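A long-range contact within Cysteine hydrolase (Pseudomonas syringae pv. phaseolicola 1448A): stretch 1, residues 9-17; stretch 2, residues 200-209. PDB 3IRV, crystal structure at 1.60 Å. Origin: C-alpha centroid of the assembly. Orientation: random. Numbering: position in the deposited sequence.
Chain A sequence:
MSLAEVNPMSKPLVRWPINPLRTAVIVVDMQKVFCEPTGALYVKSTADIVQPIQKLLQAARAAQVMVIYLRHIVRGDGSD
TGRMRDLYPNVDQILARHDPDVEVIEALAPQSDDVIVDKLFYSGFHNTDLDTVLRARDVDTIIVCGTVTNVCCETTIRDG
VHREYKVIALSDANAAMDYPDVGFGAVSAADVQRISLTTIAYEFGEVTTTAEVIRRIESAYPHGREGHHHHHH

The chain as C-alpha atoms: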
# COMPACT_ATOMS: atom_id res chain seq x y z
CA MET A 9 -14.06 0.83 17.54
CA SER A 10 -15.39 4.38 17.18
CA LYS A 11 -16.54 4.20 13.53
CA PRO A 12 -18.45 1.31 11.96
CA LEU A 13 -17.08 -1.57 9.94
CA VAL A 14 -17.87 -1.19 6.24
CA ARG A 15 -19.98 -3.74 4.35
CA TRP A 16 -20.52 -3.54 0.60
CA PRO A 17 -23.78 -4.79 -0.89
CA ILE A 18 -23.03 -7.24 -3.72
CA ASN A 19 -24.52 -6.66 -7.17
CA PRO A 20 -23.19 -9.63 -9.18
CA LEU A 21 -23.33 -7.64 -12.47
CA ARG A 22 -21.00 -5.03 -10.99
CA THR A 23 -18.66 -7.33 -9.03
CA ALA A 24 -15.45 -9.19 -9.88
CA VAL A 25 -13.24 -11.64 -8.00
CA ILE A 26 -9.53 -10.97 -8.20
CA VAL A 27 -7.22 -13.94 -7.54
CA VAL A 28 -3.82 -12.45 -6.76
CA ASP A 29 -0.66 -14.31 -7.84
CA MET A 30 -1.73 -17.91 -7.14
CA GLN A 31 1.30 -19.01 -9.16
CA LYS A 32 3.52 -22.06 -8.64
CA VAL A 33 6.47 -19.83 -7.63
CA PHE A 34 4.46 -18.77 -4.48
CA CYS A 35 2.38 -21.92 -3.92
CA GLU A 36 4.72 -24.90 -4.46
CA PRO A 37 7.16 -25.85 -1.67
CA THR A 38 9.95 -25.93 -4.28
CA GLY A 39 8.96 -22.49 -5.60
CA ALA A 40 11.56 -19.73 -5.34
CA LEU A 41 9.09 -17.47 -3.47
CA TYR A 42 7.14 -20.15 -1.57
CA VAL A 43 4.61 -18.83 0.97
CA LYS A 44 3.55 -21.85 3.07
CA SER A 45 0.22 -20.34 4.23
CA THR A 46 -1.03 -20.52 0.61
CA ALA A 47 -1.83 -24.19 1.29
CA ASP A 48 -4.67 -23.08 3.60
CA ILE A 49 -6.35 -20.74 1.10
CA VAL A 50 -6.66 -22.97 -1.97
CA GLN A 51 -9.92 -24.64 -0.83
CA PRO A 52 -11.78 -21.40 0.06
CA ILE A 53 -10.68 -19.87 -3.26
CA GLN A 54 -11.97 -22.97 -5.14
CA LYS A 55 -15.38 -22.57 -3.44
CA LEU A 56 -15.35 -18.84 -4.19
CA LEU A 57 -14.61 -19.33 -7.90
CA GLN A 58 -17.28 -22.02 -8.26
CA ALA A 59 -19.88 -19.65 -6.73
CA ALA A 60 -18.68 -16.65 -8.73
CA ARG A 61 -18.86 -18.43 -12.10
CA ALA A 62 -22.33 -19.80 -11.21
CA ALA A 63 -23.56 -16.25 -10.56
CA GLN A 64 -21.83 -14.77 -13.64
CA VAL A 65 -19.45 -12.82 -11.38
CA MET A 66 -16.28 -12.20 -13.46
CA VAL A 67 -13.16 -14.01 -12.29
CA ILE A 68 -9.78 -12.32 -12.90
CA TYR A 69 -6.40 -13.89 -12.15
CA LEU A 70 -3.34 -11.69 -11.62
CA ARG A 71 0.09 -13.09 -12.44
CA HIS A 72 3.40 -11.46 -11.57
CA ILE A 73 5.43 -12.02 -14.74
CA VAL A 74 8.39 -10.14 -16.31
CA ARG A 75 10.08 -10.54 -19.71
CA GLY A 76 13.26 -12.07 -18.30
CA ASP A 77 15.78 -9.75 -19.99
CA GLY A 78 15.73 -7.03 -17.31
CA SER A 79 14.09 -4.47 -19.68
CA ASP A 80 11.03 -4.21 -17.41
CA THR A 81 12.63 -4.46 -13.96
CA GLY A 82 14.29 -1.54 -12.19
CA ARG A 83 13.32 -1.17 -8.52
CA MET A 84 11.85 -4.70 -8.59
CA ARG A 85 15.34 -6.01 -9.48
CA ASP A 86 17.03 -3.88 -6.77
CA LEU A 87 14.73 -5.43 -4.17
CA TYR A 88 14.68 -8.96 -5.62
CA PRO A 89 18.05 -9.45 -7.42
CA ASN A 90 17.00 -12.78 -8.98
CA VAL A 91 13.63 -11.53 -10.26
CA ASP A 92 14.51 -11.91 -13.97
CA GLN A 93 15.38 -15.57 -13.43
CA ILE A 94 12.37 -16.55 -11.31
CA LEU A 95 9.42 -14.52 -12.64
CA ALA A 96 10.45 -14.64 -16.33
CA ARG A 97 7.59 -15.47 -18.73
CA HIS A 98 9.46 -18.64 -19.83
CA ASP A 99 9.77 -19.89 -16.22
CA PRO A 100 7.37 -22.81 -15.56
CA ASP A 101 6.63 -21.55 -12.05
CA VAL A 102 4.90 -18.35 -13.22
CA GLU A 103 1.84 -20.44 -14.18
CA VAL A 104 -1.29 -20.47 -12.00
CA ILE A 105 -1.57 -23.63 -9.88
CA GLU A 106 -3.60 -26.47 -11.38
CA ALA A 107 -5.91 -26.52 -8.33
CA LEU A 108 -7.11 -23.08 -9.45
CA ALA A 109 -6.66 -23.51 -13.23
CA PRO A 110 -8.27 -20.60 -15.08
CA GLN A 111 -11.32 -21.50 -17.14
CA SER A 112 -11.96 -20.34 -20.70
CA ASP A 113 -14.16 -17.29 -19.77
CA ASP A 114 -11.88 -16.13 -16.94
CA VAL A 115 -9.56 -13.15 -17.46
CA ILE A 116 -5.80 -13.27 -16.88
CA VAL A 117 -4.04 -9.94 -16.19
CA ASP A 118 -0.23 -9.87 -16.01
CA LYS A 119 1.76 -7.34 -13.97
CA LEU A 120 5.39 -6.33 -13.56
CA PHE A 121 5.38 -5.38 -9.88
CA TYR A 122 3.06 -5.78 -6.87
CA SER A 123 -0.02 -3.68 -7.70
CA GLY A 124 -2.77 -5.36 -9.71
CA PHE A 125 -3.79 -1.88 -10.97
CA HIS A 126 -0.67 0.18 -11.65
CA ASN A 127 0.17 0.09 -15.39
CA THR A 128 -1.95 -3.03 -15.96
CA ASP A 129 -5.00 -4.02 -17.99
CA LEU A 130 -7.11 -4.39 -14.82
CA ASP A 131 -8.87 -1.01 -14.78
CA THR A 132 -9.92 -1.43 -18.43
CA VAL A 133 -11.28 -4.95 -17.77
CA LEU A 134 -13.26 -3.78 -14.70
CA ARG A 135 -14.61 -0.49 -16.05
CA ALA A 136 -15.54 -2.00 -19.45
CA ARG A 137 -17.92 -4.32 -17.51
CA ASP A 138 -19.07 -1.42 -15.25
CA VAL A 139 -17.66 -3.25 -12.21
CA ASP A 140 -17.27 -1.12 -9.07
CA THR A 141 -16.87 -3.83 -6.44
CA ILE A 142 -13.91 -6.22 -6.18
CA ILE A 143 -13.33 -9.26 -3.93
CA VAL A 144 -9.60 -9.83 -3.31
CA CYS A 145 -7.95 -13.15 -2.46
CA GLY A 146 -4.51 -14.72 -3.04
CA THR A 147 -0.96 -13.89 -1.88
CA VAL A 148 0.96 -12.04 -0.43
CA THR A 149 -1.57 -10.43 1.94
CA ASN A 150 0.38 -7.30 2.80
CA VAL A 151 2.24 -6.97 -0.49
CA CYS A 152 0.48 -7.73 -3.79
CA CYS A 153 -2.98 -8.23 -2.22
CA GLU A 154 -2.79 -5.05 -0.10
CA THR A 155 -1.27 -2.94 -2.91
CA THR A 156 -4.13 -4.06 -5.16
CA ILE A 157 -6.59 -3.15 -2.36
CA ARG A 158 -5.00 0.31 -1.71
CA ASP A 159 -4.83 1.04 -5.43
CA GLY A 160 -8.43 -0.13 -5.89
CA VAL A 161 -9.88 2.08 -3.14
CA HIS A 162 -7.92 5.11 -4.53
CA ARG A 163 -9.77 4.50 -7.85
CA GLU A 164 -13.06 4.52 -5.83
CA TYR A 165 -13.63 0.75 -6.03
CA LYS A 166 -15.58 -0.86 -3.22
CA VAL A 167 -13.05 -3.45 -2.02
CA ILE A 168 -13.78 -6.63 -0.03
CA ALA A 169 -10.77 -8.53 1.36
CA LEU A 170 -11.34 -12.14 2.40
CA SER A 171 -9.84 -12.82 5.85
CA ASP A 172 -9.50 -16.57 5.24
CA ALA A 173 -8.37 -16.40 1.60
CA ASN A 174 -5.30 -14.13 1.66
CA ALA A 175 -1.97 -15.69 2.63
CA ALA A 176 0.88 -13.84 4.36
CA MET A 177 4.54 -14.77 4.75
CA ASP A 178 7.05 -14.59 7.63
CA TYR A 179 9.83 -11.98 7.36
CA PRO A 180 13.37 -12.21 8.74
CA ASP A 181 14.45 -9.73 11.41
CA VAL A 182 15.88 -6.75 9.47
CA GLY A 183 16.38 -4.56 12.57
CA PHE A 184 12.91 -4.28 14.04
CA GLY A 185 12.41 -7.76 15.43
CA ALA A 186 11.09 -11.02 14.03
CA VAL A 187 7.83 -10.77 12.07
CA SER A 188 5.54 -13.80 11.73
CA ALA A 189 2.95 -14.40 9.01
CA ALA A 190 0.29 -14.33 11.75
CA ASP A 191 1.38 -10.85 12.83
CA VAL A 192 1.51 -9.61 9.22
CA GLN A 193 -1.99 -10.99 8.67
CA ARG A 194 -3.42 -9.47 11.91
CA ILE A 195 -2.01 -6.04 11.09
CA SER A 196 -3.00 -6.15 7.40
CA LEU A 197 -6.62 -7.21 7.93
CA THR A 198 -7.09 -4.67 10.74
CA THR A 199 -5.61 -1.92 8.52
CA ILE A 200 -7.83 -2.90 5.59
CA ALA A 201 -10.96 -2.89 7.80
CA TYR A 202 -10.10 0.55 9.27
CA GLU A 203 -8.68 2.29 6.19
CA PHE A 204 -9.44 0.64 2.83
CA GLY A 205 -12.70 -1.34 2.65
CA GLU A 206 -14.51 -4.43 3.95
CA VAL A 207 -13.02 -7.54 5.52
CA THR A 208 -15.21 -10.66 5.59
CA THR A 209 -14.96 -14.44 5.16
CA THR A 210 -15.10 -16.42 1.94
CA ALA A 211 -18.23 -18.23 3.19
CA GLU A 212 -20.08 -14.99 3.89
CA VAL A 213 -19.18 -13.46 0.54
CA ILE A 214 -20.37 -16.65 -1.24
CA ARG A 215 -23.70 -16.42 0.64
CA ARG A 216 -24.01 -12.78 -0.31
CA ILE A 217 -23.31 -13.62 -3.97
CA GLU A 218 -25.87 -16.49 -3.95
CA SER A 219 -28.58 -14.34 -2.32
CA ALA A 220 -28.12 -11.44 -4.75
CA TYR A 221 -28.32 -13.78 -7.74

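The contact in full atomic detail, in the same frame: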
# COMPACT_ATOMS: atom_id res chain seq x y z
N MET A 9 -13.51 0.30 18.78
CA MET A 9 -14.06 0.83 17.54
C MET A 9 -14.92 2.07 17.79
O MET A 9 -15.82 2.05 18.63
CB MET A 9 -14.89 -0.24 16.82
CG MET A 9 -14.63 -0.33 15.33
SD MET A 9 -14.19 -2.00 14.80
CE MET A 9 -15.65 -2.91 15.30
N SER A 10 -14.62 3.14 17.07
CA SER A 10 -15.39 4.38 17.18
C SER A 10 -16.14 4.74 15.90
O SER A 10 -17.00 5.63 15.91
CB SER A 10 -14.49 5.54 17.60
OG SER A 10 -13.56 5.86 16.58
N LYS A 11 -15.82 4.05 14.80
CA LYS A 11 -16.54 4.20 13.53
C LYS A 11 -16.93 2.80 13.03
O LYS A 11 -16.28 1.84 13.41
CB LYS A 11 -15.71 4.97 12.50
CG LYS A 11 -14.44 4.25 12.02
CD LYS A 11 -13.59 5.22 11.23
CE LYS A 11 -12.37 4.57 10.68
NZ LYS A 11 -12.69 3.56 9.67
N PRO A 12 -18.03 2.69 12.25
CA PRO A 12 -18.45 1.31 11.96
C PRO A 12 -17.60 0.59 10.92
O PRO A 12 -16.93 1.22 10.11
CB PRO A 12 -19.89 1.47 11.46
CG PRO A 12 -19.95 2.86 10.90
CD PRO A 12 -18.98 3.69 11.70
N LEU A 13 -17.63 -0.74 11.00
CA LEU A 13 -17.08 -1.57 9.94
C LEU A 13 -17.89 -1.34 8.67
O LEU A 13 -19.11 -1.12 8.71
CB LEU A 13 -17.16 -3.04 10.35
CG LEU A 13 -16.20 -3.36 11.50
CD1 LEU A 13 -16.40 -4.78 12.00
CD2 LEU A 13 -14.76 -3.16 11.04
N VAL A 14 -17.20 -1.40 7.53
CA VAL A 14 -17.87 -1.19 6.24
C VAL A 14 -18.31 -2.52 5.64
O VAL A 14 -17.58 -3.50 5.72
CB VAL A 14 -16.94 -0.41 5.25
CG1 VAL A 14 -17.53 -0.42 3.85
CG2 VAL A 14 -16.74 1.03 5.71
N ARG A 15 -19.51 -2.56 5.07
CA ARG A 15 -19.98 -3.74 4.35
C ARG A 15 -20.48 -3.26 2.99
O ARG A 15 -21.25 -2.30 2.91
CB ARG A 15 -21.15 -4.39 5.10
CG ARG A 15 -20.89 -4.80 6.55
CD ARG A 15 -20.20 -6.14 6.63
NE ARG A 15 -19.57 -6.35 7.93
CZ ARG A 15 -18.42 -6.98 8.11
NH1 ARG A 15 -17.74 -7.48 7.07
NH2 ARG A 15 -17.92 -7.09 9.34
N TRP A 16 -20.07 -3.94 1.93
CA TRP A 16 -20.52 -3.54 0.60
C TRP A 16 -21.59 -4.49 0.09
O TRP A 16 -21.35 -5.70 0.02
CB TRP A 16 -19.37 -3.53 -0.40
CG TRP A 16 -18.18 -2.69 -0.04
CD1 TRP A 16 -16.92 -3.13 0.13
CD2 TRP A 16 -18.15 -1.27 0.15
NE1 TRP A 16 -16.08 -2.09 0.40
CE2 TRP A 16 -16.81 -0.93 0.42
CE3 TRP A 16 -19.12 -0.26 0.10
CZ2 TRP A 16 -16.40 0.39 0.66
CZ3 TRP A 16 -18.72 1.06 0.33
CH2 TRP A 16 -17.37 1.37 0.60
N PRO A 17 -22.73 -3.93 -0.34
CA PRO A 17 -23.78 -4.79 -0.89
C PRO A 17 -23.36 -5.30 -2.26
O PRO A 17 -22.88 -4.53 -3.09
CB PRO A 17 -25.00 -3.88 -0.95
CG PRO A 17 -24.48 -2.48 -0.94
CD PRO A 17 -23.09 -2.49 -0.35
N ILE A 200 -6.82 -2.92 6.67
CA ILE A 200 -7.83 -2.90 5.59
C ILE A 200 -9.22 -2.54 6.13
O ILE A 200 -9.93 -1.70 5.54
CB ILE A 200 -7.87 -4.22 4.82
CG1 ILE A 200 -6.52 -4.48 4.16
CG2 ILE A 200 -9.06 -4.24 3.83
CD1 ILE A 200 -6.32 -5.99 3.84
N ALA A 201 -9.63 -3.16 7.25
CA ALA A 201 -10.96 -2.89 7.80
C ALA A 201 -11.12 -1.43 8.31
O ALA A 201 -12.23 -0.89 8.32
CB ALA A 201 -11.25 -3.87 8.92
N TYR A 202 -10.02 -0.81 8.73
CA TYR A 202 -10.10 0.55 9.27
C TYR A 202 -9.93 1.59 8.17
O TYR A 202 -10.47 2.70 8.26
CB TYR A 202 -9.03 0.74 10.34
CG TYR A 202 -9.32 1.85 11.33
CD1 TYR A 202 -10.02 1.59 12.52
CD2 TYR A 202 -8.88 3.17 11.09
CE1 TYR A 202 -10.28 2.62 13.44
CE2 TYR A 202 -9.13 4.19 12.00
CZ TYR A 202 -9.84 3.91 13.16
OH TYR A 202 -10.08 4.95 14.04
N GLU A 203 -9.13 1.26 7.15
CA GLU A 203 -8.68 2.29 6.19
C GLU A 203 -9.16 2.11 4.74
O GLU A 203 -9.25 3.11 4.00
CB GLU A 203 -7.15 2.34 6.12
CG GLU A 203 -6.39 2.36 7.44
CD GLU A 203 -6.54 3.65 8.22
OE1 GLU A 203 -7.26 4.59 7.79
OE2 GLU A 203 -5.94 3.72 9.33
N PHE A 204 -9.34 0.86 4.29
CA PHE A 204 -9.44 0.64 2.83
C PHE A 204 -10.74 0.02 2.32
O PHE A 204 -11.05 0.19 1.14
CB PHE A 204 -8.29 -0.23 2.29
CG PHE A 204 -6.90 0.24 2.70
CD1 PHE A 204 -6.54 1.59 2.62
CD2 PHE A 204 -5.95 -0.68 3.15
CE1 PHE A 204 -5.26 2.02 2.98
CE2 PHE A 204 -4.68 -0.27 3.53
CZ PHE A 204 -4.35 1.08 3.47
N GLY A 205 -11.46 -0.74 3.15
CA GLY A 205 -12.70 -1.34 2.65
C GLY A 205 -13.28 -2.34 3.64
O GLY A 205 -13.20 -2.12 4.85
N GLU A 206 -13.85 -3.42 3.11
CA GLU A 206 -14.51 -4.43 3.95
C GLU A 206 -13.58 -5.63 4.14
O GLU A 206 -12.88 -6.02 3.22
CB GLU A 206 -15.78 -4.96 3.27
CG GLU A 206 -16.41 -6.10 4.05
CD GLU A 206 -17.76 -6.57 3.55
OE1 GLU A 206 -18.22 -6.13 2.46
OE2 GLU A 206 -18.36 -7.39 4.29
N VAL A 207 -13.59 -6.22 5.34
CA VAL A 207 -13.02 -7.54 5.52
C VAL A 207 -14.14 -8.51 5.91
O VAL A 207 -14.94 -8.20 6.82
CB VAL A 207 -11.90 -7.54 6.61
CG1 VAL A 207 -11.35 -8.97 6.81
CG2 VAL A 207 -10.76 -6.61 6.19
N THR A 208 -14.25 -9.64 5.21
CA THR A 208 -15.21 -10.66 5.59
C THR A 208 -14.67 -12.03 5.21
O THR A 208 -13.55 -12.11 4.68
CB THR A 208 -16.61 -10.41 4.95
OG1 THR A 208 -17.59 -11.27 5.56
CG2 THR A 208 -16.60 -10.66 3.45
N THR A 209 -15.42 -13.09 5.50
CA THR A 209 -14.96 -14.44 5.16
C THR A 209 -15.42 -14.86 3.77
O THR A 209 -16.43 -14.34 3.23
CB THR A 209 -15.48 -15.50 6.15
OG1 THR A 209 -16.91 -15.51 6.11
CG2 THR A 209 -15.00 -15.18 7.56
O HOH W 1 -11.86 4.16 16.10
O HOH W 2 -13.98 1.00 9.74
O HOH W 3 -14.36 -2.12 7.28
O HOH W 4 -15.39 -4.63 7.31
O HOH W 5 -15.03 -6.85 9.10

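The contact between residues 9-17 and 200-209 is predominantly polar: an extended N-terminal segment without regular secondary structure is fastened to the end of a helix and the strand after it by side-chain-to-backbone hydrogen bonds, one salt bridge and a row of bridging waters. No two touching residues are fewer than 188 positions apart in sequence, and the two stretches together bury 534 Å² of surface, both sides summed.

No direct backbone-to-backbone hydrogen bond joins them. At the nearest points of the register the CA atoms of Val14 and Glu206 are 5.2 Å apart, and those of Leu13 and Ala201 6.6 Å. Waters bridge the two backbones here. Water 3 accepts from Val14 N (2.9 Å) and donates to both Ala201 O and Gly205 O (2.7 Å each), tying the extended segment to two carbonyls of stretch 2. Water 4 continues the link, donating to Val14 O (2.9 Å) and accepting from Val207 N (3.1 Å). The helical part of stretch 2 includes a wider pi-type turn at residues 200-204, in which Gly205 N donates to Ile200 O (3.0 Å); Gly205 then leaves helical geometry with positive phi, and the chain runs on into the strand.

Glu206 has the largest area covered by the other stretch. Its side chain is extended, with chi1 and chi2 both t, and its carboxylate engages two successive residues. OE1 accepts from the backbone Trp16 N at 2.9 Å with a nearly linear angle of 173°, while OE2 forms a salt bridge with Arg15 NH1 at 2.8 Å. The CA-to-CB bond of Arg15 points away from stretch 2, but chi1 and chi2, both m, help bring the guanidinium back to it. NH1 also donates to Val207 O (2.9 Å), and both acceptors lie at the guanidinium edge, near its plane, where the N-H bonds are directed. Val207 O additionally receives a hydrogen bond from water 5 (2.7 Å), which accepts a weak one from Arg15 NH2 (2.9 Å).

Trp16 adds van der Waals packing: its CD1 lies 3.8 Å from Glu206 CB, and its NE1 is 4.1 Å from Gly205 CA. An ideal CB on Gly205 would sit 3.7 Å from Trp16 NE1, so the indole lies close beside this glycine.

At the other end, Lys11 meets Tyr202 in two ways. Its ammonium NZ donates to Tyr202 O at 2.8 Å, and the same side chain crosses one face of the phenol ring. Lys11 CE lies 3.6 Å from the Tyr202 ring centroid in a CH-pi contact, and NZ is 4.1 Å from that centroid, only 11° off the ring normal, in a cation-pi interaction. Water 2 accepts from Lys11 NZ (2.9 Å) and donates to Pro12 O (3.0 Å) and Ala201 O (2.9 Å). Farther out, water 1 bridges Ser10 OG (2.5 Å) and Tyr202 OH (2.8 Å). Between these polar groups, Leu13 CD2 packs against Ala201 CB at 4.2 Å, a small apolar contribution.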